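Local coordinates for DUF2235 domain-containing protein (Pseudomonas aeruginosa, PDB 4O5P), which is a type VI secretion phospholipase effector, probably hydrolysing membrane phospholipids with an alpha/beta-hydrolase-type catalytic domain, at residues F8-T13 against E372-G377; L231-F236 against E275-F280; V332-C337 against Q408-E413. All coordinates share one frame; numbering follows the deposited sequence.

Contact 1. Residues F8-T13 against E372-G377; sequences FHIAPT and EYAYPG
Phe8 touches two residues of 372-377 with the rim of its ring, through CD1 and CZ. Its CG stands anti to the backbone N (chi1 174°). Phe8 CD1 lies 3.7 Å from Glu372 CG. On the far rim, Phe8 CZ comes to 3.7 Å from Ala374 CB. The Glu372 carboxylate stands 81° from the ring plane and is held by other partners, OE1 by Ser348 and Tyr366, OE2 by His333 and the amide of Ile349. At His9 the backbone takes over. His9 N donates to Glu372 O (2.9 Å), and His9 O accepts from Ala374 N (2.8 Å), a parallel pairing that straddles Tyr373; His9 CB packs on the Tyr373 ring, on the opposite face of the sheet from Phe8. Ile10 returns to Phe8's face, where CD1 reaches Ala374 CB, while Ile10 O sits near the plane of the Tyr373 ring, 3.3 Å from Tyr373 CD1. Ala11 leaves the strand but keeps one more backbone bond, from its N to Ala374 O at 2.8 Å. Its methyl lies over one face of Tyr375, CB 3.6 Å from the ring centroid and only 16° off the normal, a true CH-pi contact. Pro12 follows with an off-centre CH-pi approach to Tyr373, its CD 3.7 Å from Tyr373 CD1. A water then joins Pro12 O to Tyr375 OH, a hydroxyl that also bonds His409 of helix 403-416. Helices 451-463 and 469-487 pack on Ile10, with Trp460 and Val472 among the residues touching it. Strand 7-10 thus adds an N-terminal edge strand to the mixed, mainly parallel sheet of an alpha/beta-hydrolase-like catalytic domain, beyond strand 370-375.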
# COMPACT_ATOMS: atom_id res chain seq x y z
N PHE A 8 -2.51 -20.54 -1.25
CA PHE A 8 -1.71 -19.87 -0.24
C PHE A 8 -0.63 -20.80 0.32
O PHE A 8 -0.91 -21.96 0.64
CB PHE A 8 -2.61 -19.38 0.88
CG PHE A 8 -1.87 -18.81 2.05
CD1 PHE A 8 -1.37 -17.53 2.01
CD2 PHE A 8 -1.67 -19.57 3.20
CE1 PHE A 8 -0.69 -17.00 3.12
CE2 PHE A 8 -0.99 -19.06 4.29
CZ PHE A 8 -0.50 -17.77 4.24
N HIS A 9 0.61 -20.29 0.42
CA HIS A 9 1.71 -21.09 0.96
C HIS A 9 2.64 -20.26 1.82
O HIS A 9 2.59 -19.02 1.79
CB HIS A 9 2.54 -21.72 -0.17
CG HIS A 9 1.72 -22.51 -1.14
ND1 HIS A 9 1.45 -23.84 -0.98
CD2 HIS A 9 1.11 -22.14 -2.29
CE1 HIS A 9 0.70 -24.27 -1.98
NE2 HIS A 9 0.49 -23.25 -2.80
N ILE A 10 3.48 -20.93 2.61
CA ILE A 10 4.60 -20.28 3.27
C ILE A 10 5.57 -19.93 2.16
O ILE A 10 5.61 -20.63 1.13
CB ILE A 10 5.29 -21.25 4.27
CG1 ILE A 10 4.34 -21.63 5.39
CG2 ILE A 10 6.51 -20.61 4.92
CD1 ILE A 10 3.81 -20.41 6.16
N ALA A 11 6.35 -18.86 2.34
CA ALA A 11 7.46 -18.55 1.43
C ALA A 11 8.27 -19.81 1.11
O ALA A 11 8.46 -20.66 1.97
CB ALA A 11 8.37 -17.52 2.06
N PRO A 12 8.73 -19.93 -0.15
CA PRO A 12 9.62 -21.05 -0.47
C PRO A 12 10.98 -20.83 0.19
O PRO A 12 11.29 -19.71 0.58
CB PRO A 12 9.75 -20.98 -1.99
CG PRO A 12 9.47 -19.54 -2.34
CD PRO A 12 8.43 -19.09 -1.32
N THR A 13 11.75 -21.90 0.32
CA THR A 13 13.10 -21.81 0.88
C THR A 13 13.91 -20.95 -0.09
O THR A 13 13.60 -20.90 -1.28
CB THR A 13 13.73 -23.21 1.00
OG1 THR A 13 14.97 -23.12 1.69
CG2 THR A 13 13.95 -23.82 -0.39
N GLU A 372 -0.32 -16.74 -3.19
CA GLU A 372 -0.07 -15.82 -2.06
C GLU A 372 0.93 -16.49 -1.11
O GLU A 372 0.68 -17.60 -0.62
CB GLU A 372 -1.41 -15.49 -1.36
CG GLU A 372 -1.36 -14.49 -0.17
CD GLU A 372 -2.72 -13.86 0.10
OE1 GLU A 372 -3.58 -14.47 0.77
OE2 GLU A 372 -2.96 -12.73 -0.37
N TYR A 373 2.07 -15.84 -0.88
CA TYR A 373 3.12 -16.42 -0.03
C TYR A 373 3.28 -15.63 1.26
O TYR A 373 3.34 -14.40 1.24
CB TYR A 373 4.45 -16.42 -0.77
CG TYR A 373 4.57 -17.47 -1.84
CD1 TYR A 373 4.78 -18.80 -1.52
CD2 TYR A 373 4.48 -17.12 -3.19
CE1 TYR A 373 4.90 -19.78 -2.52
CE2 TYR A 373 4.60 -18.07 -4.17
CZ TYR A 373 4.80 -19.40 -3.83
OH TYR A 373 4.92 -20.33 -4.83
N ALA A 374 3.34 -16.36 2.38
CA ALA A 374 3.58 -15.74 3.69
C ALA A 374 5.08 -15.54 3.91
O ALA A 374 5.86 -16.49 3.72
CB ALA A 374 3.01 -16.60 4.79
N TYR A 375 5.47 -14.32 4.30
CA TYR A 375 6.86 -13.91 4.52
C TYR A 375 7.07 -13.31 5.92
O TYR A 375 6.17 -12.69 6.49
CB TYR A 375 7.30 -12.87 3.46
CG TYR A 375 7.96 -13.49 2.24
CD1 TYR A 375 7.20 -14.12 1.26
CD2 TYR A 375 9.34 -13.46 2.08
CE1 TYR A 375 7.80 -14.71 0.14
CE2 TYR A 375 9.94 -14.06 0.98
CZ TYR A 375 9.17 -14.67 0.02
OH TYR A 375 9.78 -15.25 -1.07
N PRO A 376 8.29 -13.46 6.48
CA PRO A 376 8.58 -12.93 7.81
C PRO A 376 8.87 -11.45 7.74
O PRO A 376 9.23 -10.95 6.67
CB PRO A 376 9.86 -13.69 8.20
CG PRO A 376 10.55 -13.86 6.90
CD PRO A 376 9.44 -14.15 5.90
N GLY A 377 8.72 -10.75 8.87
CA GLY A 377 8.98 -9.32 8.94
C GLY A 377 7.73 -8.48 8.92
O GLY A 377 6.61 -8.98 8.77
O HOH W 1 12.03 -17.29 -1.08

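Contact 2. Residues L231-F236 against E275-F280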
# COMPACT_ATOMS: atom_id res chain seq x y z
N LEU A 231 1.27 -6.43 -20.35
CA LEU A 231 1.58 -5.60 -19.17
C LEU A 231 2.24 -6.41 -18.05
O LEU A 231 1.84 -7.53 -17.77
CB LEU A 231 0.33 -4.92 -18.62
CG LEU A 231 -0.42 -3.91 -19.48
CD1 LEU A 231 -1.34 -3.05 -18.65
CD2 LEU A 231 0.53 -3.04 -20.24
N TYR A 232 3.24 -5.81 -17.42
CA TYR A 232 3.91 -6.37 -16.25
C TYR A 232 3.82 -5.27 -15.20
O TYR A 232 4.29 -4.15 -15.42
CB TYR A 232 5.36 -6.73 -16.59
CG TYR A 232 5.42 -7.46 -17.92
CD1 TYR A 232 5.46 -6.75 -19.12
CD2 TYR A 232 5.37 -8.85 -17.98
CE1 TYR A 232 5.47 -7.40 -20.33
CE2 TYR A 232 5.38 -9.51 -19.20
CZ TYR A 232 5.44 -8.78 -20.36
OH TYR A 232 5.45 -9.41 -21.58
N ILE A 233 3.16 -5.58 -14.08
CA ILE A 233 2.74 -4.55 -13.11
C ILE A 233 3.24 -4.95 -11.72
O ILE A 233 2.98 -6.06 -11.28
CB ILE A 233 1.19 -4.45 -13.03
CG1 ILE A 233 0.55 -4.32 -14.43
CG2 ILE A 233 0.77 -3.29 -12.13
CD1 ILE A 233 0.71 -2.98 -15.09
N TYR A 234 3.95 -4.05 -11.04
CA TYR A 234 4.46 -4.34 -9.70
C TYR A 234 3.88 -3.29 -8.74
O TYR A 234 3.83 -2.11 -9.09
CB TYR A 234 6.00 -4.29 -9.66
CG TYR A 234 6.70 -5.10 -10.75
CD1 TYR A 234 6.56 -6.49 -10.80
CD2 TYR A 234 7.49 -4.49 -11.71
CE1 TYR A 234 7.19 -7.23 -11.79
CE2 TYR A 234 8.13 -5.22 -12.70
CZ TYR A 234 7.98 -6.59 -12.73
OH TYR A 234 8.60 -7.31 -13.72
N GLY A 235 3.45 -3.70 -7.55
CA GLY A 235 2.94 -2.74 -6.59
C GLY A 235 3.31 -3.12 -5.16
O GLY A 235 3.43 -4.30 -4.85
N PHE A 236 3.51 -2.12 -4.31
CA PHE A 236 3.73 -2.44 -2.87
C PHE A 236 2.83 -1.54 -2.03
O PHE A 236 2.71 -0.35 -2.32
CB PHE A 236 5.23 -2.29 -2.53
CG PHE A 236 5.56 -2.12 -1.06
CD1 PHE A 236 4.94 -2.88 -0.05
CD2 PHE A 236 6.55 -1.21 -0.69
CE1 PHE A 236 5.29 -2.69 1.29
CE2 PHE A 236 6.92 -1.04 0.65
CZ PHE A 236 6.29 -1.77 1.64
N GLU A 275 0.23 -9.80 -18.27
CA GLU A 275 1.02 -11.03 -18.23
C GLU A 275 1.47 -11.36 -16.80
O GLU A 275 1.65 -12.54 -16.46
CB GLU A 275 2.26 -10.86 -19.10
CG GLU A 275 1.99 -10.70 -20.59
CD GLU A 275 1.26 -11.89 -21.16
OE1 GLU A 275 1.84 -12.99 -21.18
OE2 GLU A 275 0.08 -11.72 -21.57
N PHE A 276 1.65 -10.32 -15.98
CA PHE A 276 2.12 -10.54 -14.60
C PHE A 276 1.74 -9.39 -13.66
O PHE A 276 1.99 -8.22 -13.95
CB PHE A 276 3.65 -10.74 -14.58
CG PHE A 276 4.20 -11.09 -13.22
CD1 PHE A 276 4.24 -12.42 -12.79
CD2 PHE A 276 4.68 -10.10 -12.37
CE1 PHE A 276 4.75 -12.75 -11.53
CE2 PHE A 276 5.18 -10.41 -11.11
CZ PHE A 276 5.22 -11.74 -10.69
N LEU A 277 1.13 -9.73 -12.53
CA LEU A 277 0.79 -8.75 -11.51
C LEU A 277 1.53 -9.17 -10.22
O LEU A 277 1.22 -10.21 -9.63
CB LEU A 277 -0.72 -8.73 -11.30
CG LEU A 277 -1.35 -7.78 -10.29
CD1 LEU A 277 -1.11 -6.32 -10.72
CD2 LEU A 277 -2.84 -8.09 -10.19
N GLY A 278 2.54 -8.40 -9.83
CA GLY A 278 3.34 -8.75 -8.66
C GLY A 278 3.10 -7.78 -7.52
O GLY A 278 3.37 -6.59 -7.65
N LEU A 279 2.63 -8.30 -6.39
CA LEU A 279 2.20 -7.46 -5.28
C LEU A 279 2.91 -7.79 -3.96
O LEU A 279 3.07 -8.96 -3.59
CB LEU A 279 0.69 -7.60 -5.07
CG LEU A 279 -0.19 -7.53 -6.30
CD1 LEU A 279 -1.59 -7.98 -5.91
CD2 LEU A 279 -0.18 -6.12 -6.88
N PHE A 280 3.34 -6.75 -3.26
CA PHE A 280 3.95 -6.90 -1.95
C PHE A 280 2.97 -6.32 -0.94
O PHE A 280 2.72 -5.10 -0.97
CB PHE A 280 5.25 -6.10 -1.86
CG PHE A 280 6.35 -6.55 -2.79
CD1 PHE A 280 7.29 -7.48 -2.37
CD2 PHE A 280 6.47 -6.00 -4.06
CE1 PHE A 280 8.33 -7.88 -3.20
CE2 PHE A 280 7.51 -6.39 -4.90
CZ PHE A 280 8.44 -7.34 -4.47
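Tyr234 and Phe276 meet on one face of this parallel strand pair, their side chains crossing at about a right angle. Phe276 CE2 comes to the edge of the Tyr234 ring, 3.8 Å from Tyr234 CE1. Gly278, paired with Tyr234 and two residues beyond Phe276 on the same face, has no side chain, and Phe276 CE2 occupies the position one would take. Further along the same face Phe236 crosses Phe280: Phe236 CG is anti to its backbone N (chi1 161°), and Phe236 CD1 lies 3.7 Å from Phe280 CB. Phe280 O sits in the plane of the Phe236 ring, at its edge, 3.3 Å from Phe236 CD1. At the other end Tyr232 and Glu275 run side by side, CE2 of the tyrosine touching Glu275 CB at 3.4 Å. The reverse face carries Ile233, whose CB rests 3.8 Å from Leu277 CD1. All of this hangs on backbone bonds, of which the straightest is Gly278 N to Ile233 O, 2.8 Å long with 175° at the hydrogen. Gly235 bonds in both directions, its N to Gly278 O and its O to Phe280 N. Where the chain turns its corner the pairing frays: Leu231 O receives only weak bonds from the amides of Glu275 and Phe276. These are central strands of the sheet, and they end where an alpha/beta hydrolase would put its machinery: Gly235 begins a sequence consistent with a nucleophile elbow at Ser237, and Asp281 follows Phe280 directly. The Phe236 ring also meets that of His379, the third member of a possible triad. Farther out, Tyr232 OH bonds His66 on strand 62-71, and Glu275 OE2 bonds Ser273. Helix 238-254 packs on Ile233 through Ala243 and Phe246, whereas Ala414 of helix 403-416 touches Tyr234 and Phe276 on the opposite face.

Contact 3. Residues V332-C337 against Q408-E413; sequences VHLVSC and QHMYAE
Leu334 and Met410, modelled as selenomethionine, point past one another, each toward the other's backbone, in the buried part of this strand-helix contact. Bends at chi2 (67°) and chi3 (83°) swing the end of Met410 in toward the strand, setting its CE 3.9 Å from Leu334 CG. The same methyl is 3.9 Å from Val332 O, and the selenium lies 4.1 Å from Val332 CG1, so the end of Met410 touches two strand residues two positions apart. Leu334 CD2 also meets the imidazole of His409, likewise buried, 3.8 Å from His409 ND1. The 408-413 turn of helix 403-416 runs nearly antiparallel to strand 332-336, 174° between their directions and 10.0 Å apart at the axes, as a helix does when it covers one face of the sheet in an alpha/beta fold. His333, between the two inward residues, points to the other face, where its ND1 bonds Glu372. The more open side belongs to Glu413, which is partly exposed. Within the two segments it meets Val332 alone, whose CG2 lies against the flank of the acid, 3.7 Å from Glu413 CD; Phe276 touches it as well. His409 and Glu413, one turn apart, bond each other: His409 NE2 donates to the anti lone pair of Glu413 OE1 over 2.9 Å, slightly tilted from the ring plane. Glu413 OE2 also forms a salt bridge with Arg330. With ND1 engaged by Tyr375, these bonds may fix the rotation of the imidazole, whose ring also meets Tyr373 edge to face.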
# COMPACT_ATOMS: atom_id res chain seq x y z
N VAL A 332 1.25 -12.85 -8.30
CA VAL A 332 1.97 -13.32 -7.13
C VAL A 332 1.87 -12.26 -6.02
O VAL A 332 2.23 -11.11 -6.24
CB VAL A 332 3.45 -13.55 -7.45
CG1 VAL A 332 4.23 -13.81 -6.15
CG2 VAL A 332 3.63 -14.71 -8.47
N HIS A 333 1.38 -12.64 -4.84
CA HIS A 333 1.26 -11.69 -3.72
C HIS A 333 2.06 -12.18 -2.52
O HIS A 333 1.74 -13.19 -1.93
CB HIS A 333 -0.21 -11.57 -3.31
CG HIS A 333 -0.49 -10.45 -2.35
ND1 HIS A 333 -1.59 -10.45 -1.52
CD2 HIS A 333 0.15 -9.28 -2.12
CE1 HIS A 333 -1.62 -9.32 -0.82
NE2 HIS A 333 -0.57 -8.60 -1.17
N LEU A 334 3.08 -11.43 -2.15
CA LEU A 334 3.92 -11.74 -1.02
C LEU A 334 3.44 -10.87 0.12
O LEU A 334 3.37 -9.64 -0.03
CB LEU A 334 5.37 -11.40 -1.37
CG LEU A 334 5.90 -12.06 -2.65
CD1 LEU A 334 7.37 -11.76 -2.84
CD2 LEU A 334 5.64 -13.58 -2.65
N VAL A 335 3.10 -11.49 1.26
CA VAL A 335 2.53 -10.77 2.40
C VAL A 335 3.35 -10.90 3.69
O VAL A 335 4.03 -11.89 3.90
CB VAL A 335 1.06 -11.21 2.66
CG1 VAL A 335 0.25 -11.21 1.34
CG2 VAL A 335 1.00 -12.60 3.28
N SER A 336 3.28 -9.87 4.53
CA SER A 336 3.97 -9.84 5.84
C SER A 336 3.18 -10.61 6.89
O SER A 336 1.97 -10.41 7.02
CB SER A 336 4.13 -8.37 6.27
OG SER A 336 4.35 -8.24 7.67
N CYS A 337 3.84 -11.48 7.65
CA CYS A 337 3.19 -12.19 8.75
C CYS A 337 3.18 -11.41 10.07
O CYS A 337 2.34 -11.67 10.94
CB CYS A 337 3.91 -13.52 9.02
SG CYS A 337 3.72 -14.70 7.70
N GLN A 408 14.07 -10.98 -4.60
CA GLN A 408 14.56 -11.98 -5.54
C GLN A 408 13.41 -12.89 -5.96
O GLN A 408 13.27 -13.24 -7.15
CB GLN A 408 15.73 -12.78 -4.94
CG GLN A 408 17.04 -12.01 -4.95
CD GLN A 408 18.27 -12.92 -4.88
OE1 GLN A 408 18.15 -14.15 -4.88
NE2 GLN A 408 19.46 -12.31 -4.82
N HIS A 409 12.55 -13.21 -5.00
CA HIS A 409 11.48 -14.14 -5.30
C HIS A 409 10.62 -13.50 -6.39
O HIS A 409 10.29 -14.16 -7.39
CB HIS A 409 10.68 -14.48 -4.03
CG HIS A 409 9.55 -15.43 -4.25
ND1 HIS A 409 8.71 -15.82 -3.23
CD2 HIS A 409 9.10 -16.06 -5.37
CE1 HIS A 409 7.79 -16.65 -3.72
NE2 HIS A 409 8.01 -16.80 -5.01
N MSE A 410 10.34 -12.21 -6.22
CA MSE A 410 9.38 -11.57 -7.09
C MSE A 410 10.03 -11.54 -8.46
O MSE A 410 9.39 -11.84 -9.48
CB MSE A 410 9.03 -10.14 -6.61
CG MSE A 410 7.94 -9.50 -7.46
SE MSE A 410 6.23 -10.41 -7.23
CE MSE A 410 5.69 -9.50 -5.61
N TYR A 411 11.34 -11.26 -8.45
CA TYR A 411 12.08 -11.17 -9.68
C TYR A 411 11.91 -12.47 -10.45
O TYR A 411 11.53 -12.47 -11.63
CB TYR A 411 13.55 -10.89 -9.38
CG TYR A 411 14.43 -10.90 -10.60
CD1 TYR A 411 14.65 -9.74 -11.33
CD2 TYR A 411 15.06 -12.07 -11.01
CE1 TYR A 411 15.48 -9.76 -12.45
CE2 TYR A 411 15.87 -12.09 -12.12
CZ TYR A 411 16.08 -10.95 -12.84
OH TYR A 411 16.90 -11.01 -13.95
N ALA A 412 12.11 -13.59 -9.74
CA ALA A 412 12.13 -14.88 -10.42
C ALA A 412 10.76 -15.12 -11.02
O ALA A 412 10.65 -15.54 -12.19
CB ALA A 412 12.52 -16.00 -9.46
N GLU A 413 9.72 -14.79 -10.26
CA GLU A 413 8.36 -15.05 -10.70
C GLU A 413 8.14 -14.25 -11.96
O GLU A 413 7.67 -14.79 -12.98
CB GLU A 413 7.32 -14.65 -9.63
CG GLU A 413 7.41 -15.49 -8.35
CD GLU A 413 6.69 -16.81 -8.49
OE1 GLU A 413 6.56 -17.51 -7.46
OE2 GLU A 413 6.24 -17.13 -9.62

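In the fold
All three contacts build on one sheet, in which strands 7-10, 370-375, 331-336, 270-280 and 225-236 lie side by side in that order. Contact 2 is buried and central; contact 1, partly buried, adds the edge, with contact 2 nested inside the chain loop it closes. Both rely on parallel backbone bonding, contact 2 adding aromatic crossings and contact 1 CH-pi packing. Contact 3, also buried, instead sets a helix on the sheet mainly through side chains. It touches both others: Leu279 bonds the backbone of Val332 and Leu334, while His409 packs against Pro12. Centres of contacts 1 and 3 are about 8 Å apart, those of 1 and 2 about 17 Å.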